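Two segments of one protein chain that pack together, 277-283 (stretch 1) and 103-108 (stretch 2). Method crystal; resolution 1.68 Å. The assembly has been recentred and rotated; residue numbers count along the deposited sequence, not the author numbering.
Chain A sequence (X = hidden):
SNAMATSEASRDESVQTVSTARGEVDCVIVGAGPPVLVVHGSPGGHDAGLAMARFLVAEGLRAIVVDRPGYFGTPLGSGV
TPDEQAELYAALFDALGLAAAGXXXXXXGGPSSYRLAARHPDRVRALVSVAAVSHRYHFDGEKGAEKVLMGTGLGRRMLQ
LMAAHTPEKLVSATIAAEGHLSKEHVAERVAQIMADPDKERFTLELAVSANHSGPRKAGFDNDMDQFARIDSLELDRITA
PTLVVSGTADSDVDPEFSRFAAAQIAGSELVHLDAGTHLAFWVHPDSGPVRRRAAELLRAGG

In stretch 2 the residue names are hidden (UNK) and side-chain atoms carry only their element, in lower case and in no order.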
# COMPACT_ATOMS: atom_id res chain seq x y z
N THR A 277 12.83 -4.57 4.90
CA THR A 277 12.34 -4.97 3.57
C THR A 277 11.18 -4.05 3.14
O THR A 277 10.84 -3.11 3.83
CB THR A 277 11.80 -6.43 3.61
OG1 THR A 277 10.61 -6.49 4.42
CG2 THR A 277 12.80 -7.36 4.11
N HIS A 278 10.57 -4.35 2.01
CA HIS A 278 9.38 -3.63 1.58
C HIS A 278 8.22 -3.68 2.59
O HIS A 278 7.38 -2.78 2.62
CB HIS A 278 8.93 -4.15 0.21
CG HIS A 278 8.01 -3.23 -0.52
ND1 HIS A 278 8.27 -1.87 -0.67
CD2 HIS A 278 6.89 -3.48 -1.23
CE1 HIS A 278 7.33 -1.33 -1.43
NE2 HIS A 278 6.48 -2.29 -1.78
N LEU A 279 8.18 -4.70 3.45
CA LEU A 279 7.12 -4.87 4.45
C LEU A 279 7.50 -4.29 5.82
O LEU A 279 6.76 -4.43 6.80
CB LEU A 279 6.82 -6.38 4.67
CG LEU A 279 6.00 -7.08 3.57
CD1 LEU A 279 6.73 -7.20 2.26
CD2 LEU A 279 5.57 -8.46 4.05
N ALA A 280 8.64 -3.62 5.91
CA ALA A 280 9.15 -3.15 7.20
C ALA A 280 8.18 -2.41 8.14
O ALA A 280 8.22 -2.61 9.35
CB ALA A 280 10.37 -2.28 6.97
N PHE A 281 7.34 -1.55 7.61
CA PHE A 281 6.46 -0.72 8.46
C PHE A 281 5.55 -1.63 9.31
O PHE A 281 5.15 -1.23 10.38
CB PHE A 281 5.67 0.23 7.56
CG PHE A 281 4.64 1.08 8.25
CD1 PHE A 281 4.99 2.12 9.07
CD2 PHE A 281 3.27 0.86 8.03
CE1 PHE A 281 4.03 2.94 9.61
CE2 PHE A 281 2.31 1.67 8.63
CZ PHE A 281 2.69 2.71 9.40
N TRP A 282 5.23 -2.84 8.81
CA TRP A 282 4.45 -3.80 9.53
C TRP A 282 5.22 -4.90 10.21
O TRP A 282 4.76 -5.41 11.24
CB TRP A 282 3.36 -4.44 8.65
CG TRP A 282 2.31 -3.43 8.20
CD1 TRP A 282 1.12 -3.12 8.84
CD2 TRP A 282 2.36 -2.61 7.03
NE1 TRP A 282 0.43 -2.18 8.12
CE2 TRP A 282 1.16 -1.85 7.00
CE3 TRP A 282 3.29 -2.46 5.98
CZ2 TRP A 282 0.91 -0.92 6.03
CZ3 TRP A 282 3.01 -1.54 4.99
CH2 TRP A 282 1.82 -0.79 5.02
N VAL A 283 6.36 -5.30 9.66
CA VAL A 283 7.05 -6.49 10.18
C VAL A 283 8.45 -6.28 10.77
O VAL A 283 9.02 -7.21 11.34
CB VAL A 283 7.08 -7.63 9.13
CG1 VAL A 283 5.67 -7.89 8.61
CG2 VAL A 283 8.10 -7.38 8.03
N UNK A 103 -4.73 9.75 4.92
CA UNK A 103 -4.42 8.86 3.84
C UNK A 103 -3.19 8.00 4.23
O UNK A 103 -2.16 8.53 4.65
c UNK A 103 -3.74 8.61 1.46
c UNK A 103 -5.31 10.46 2.13
c UNK A 103 -4.12 9.61 2.54
N UNK A 104 -3.33 6.70 4.09
CA UNK A 104 -2.25 5.72 4.26
C UNK A 104 -2.08 5.03 2.91
O UNK A 104 -3.00 4.34 2.43
c UNK A 104 -2.13 2.41 6.30
c UNK A 104 -0.29 4.02 6.00
c UNK A 104 -2.56 4.68 5.30
c UNK A 104 -1.60 3.51 5.44
N UNK A 105 -0.88 5.13 2.37
CA UNK A 105 -0.55 4.43 1.13
C UNK A 105 0.74 3.64 1.25
O UNK A 105 1.60 3.94 2.07
c UNK A 105 -0.47 5.39 -0.03
s UNK A 105 0.87 6.61 -0.03
N UNK A 106 0.87 2.63 0.38
CA UNK A 106 2.10 1.83 0.33
C UNK A 106 2.37 1.52 -1.10
O UNK A 106 1.42 1.29 -1.84
c UNK A 106 4.34 -0.24 1.12
c UNK A 106 1.70 -2.63 1.67
c UNK A 106 4.11 -2.41 1.52
c UNK A 106 3.00 -0.45 1.19
c UNK A 106 2.83 -1.82 1.45
c UNK A 106 3.18 -4.54 1.97
c UNK A 106 1.89 -3.98 1.95
n UNK A 106 5.03 -1.42 1.32
c UNK A 106 1.89 0.57 1.13
c UNK A 106 4.31 -3.77 1.77
N UNK A 107 3.65 1.58 -1.51
CA UNK A 107 4.11 1.00 -2.78
C UNK A 107 3.40 1.62 -4.00
O UNK A 107 3.38 2.88 -4.16
c UNK A 107 3.91 -0.53 -2.68
o UNK A 107 4.76 -1.24 -3.58
N UNK A 108 2.77 0.81 -4.85
CA UNK A 108 2.00 1.33 -5.98
C UNK A 108 0.75 2.14 -5.62
O UNK A 108 0.18 2.77 -6.48

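Position 103 carries three side-chain carbons, one of them bonded to CA and bearing the other two, and none comes within 11.5 Å of stretch 1. Branching at the first side-chain atom with no heteroatom identifies valine. Val103 therefore takes no part in the contact. A beta-branched residue suits an extended strand, and an apolar one suits the buried surroundings in which it lies.

Position 104 has four side-chain carbons, the fork comes at the second, and one terminal carbon lies 4.4 Å from CE2 of Phe281. That pattern is leucine. The CA-to-CB bond points toward stretch 1, and chi1 in t and chi2 in p place the methyl CD1 of Leu104 at that approach. The contact is loose, as those between apolar groups often are, and it needs no precise alignment; a flexible aliphatic chain fits well beside an aromatic ring in a buried site.

Position 105 shows one carbon followed by one sulfur, with nothing beyond the sulfur, and this side chain comes no closer than 8.3 Å to stretch 1. It is cysteine. The alternation of the strand turns its CA-to-CB bond away from stretch 1. Cys105, small and only modestly polar, is readily accommodated in this buried position.

Position 106 bears one carbon and then fused five- and six-membered rings holding eight carbons and one nitrogen. The ring nitrogen is 3.0 Å from O of His278, and ring carbons meet Leu279 and Trp282. Only tryptophan has this indole. The strand brings the CA-to-CB bond back toward stretch 1, and Trp106 loses 114 Å² to it, more than any other residue of the pair. Its NE1 donates a weak hydrogen bond to O of His278, bent to 131° at the hydrogen. The carbonyl oxygen lies near the plane of the indole at its edge, where the N-H projects. Over one face sits Trp282, whose CZ3 is 3.6 Å from CD2 of Trp106; the two six-membered rings are inclined by 47°. CG of Leu279 adds an apolar contact at 4.1 Å from CH2 of Trp106. Tryptophan thus combines a broad apolar surface with one polar group for the backbone.

Position 107 has one carbon and one oxygen, and the oxygen is 2.7 Å from NE2 of His278. This is serine. OG of Ser107 forms a short hydrogen bond there, near the plane of the imidazole. A short hydroxyl side chain can offer or accept a proton, matching the versatility of histidine.

Position 108 has no side-chain atoms and touches nothing on stretch 1; it is glycine. A CB on Gly108 would point sideways with nothing of stretch 1 within 5.5 Å, and phi/psi of -66/-5 is open to other residues, so this contact gives no reason for glycine.

The contact joins polar and apolar parts around His278 and Trp106. A type I turn from Thr277 to Ala280, with OG1 of Thr277 accepting from N of Leu279 at 3.2 Å, leads into the helix. From that turn His278 offers its carbonyl to the indole and its imidazole to the serine, while one imidazole face lies against NE1 of Trp106. Leu279, Phe281 and Trp282 supply the apolar packing.

Stretch 2, residues 103-108: VLCWSG
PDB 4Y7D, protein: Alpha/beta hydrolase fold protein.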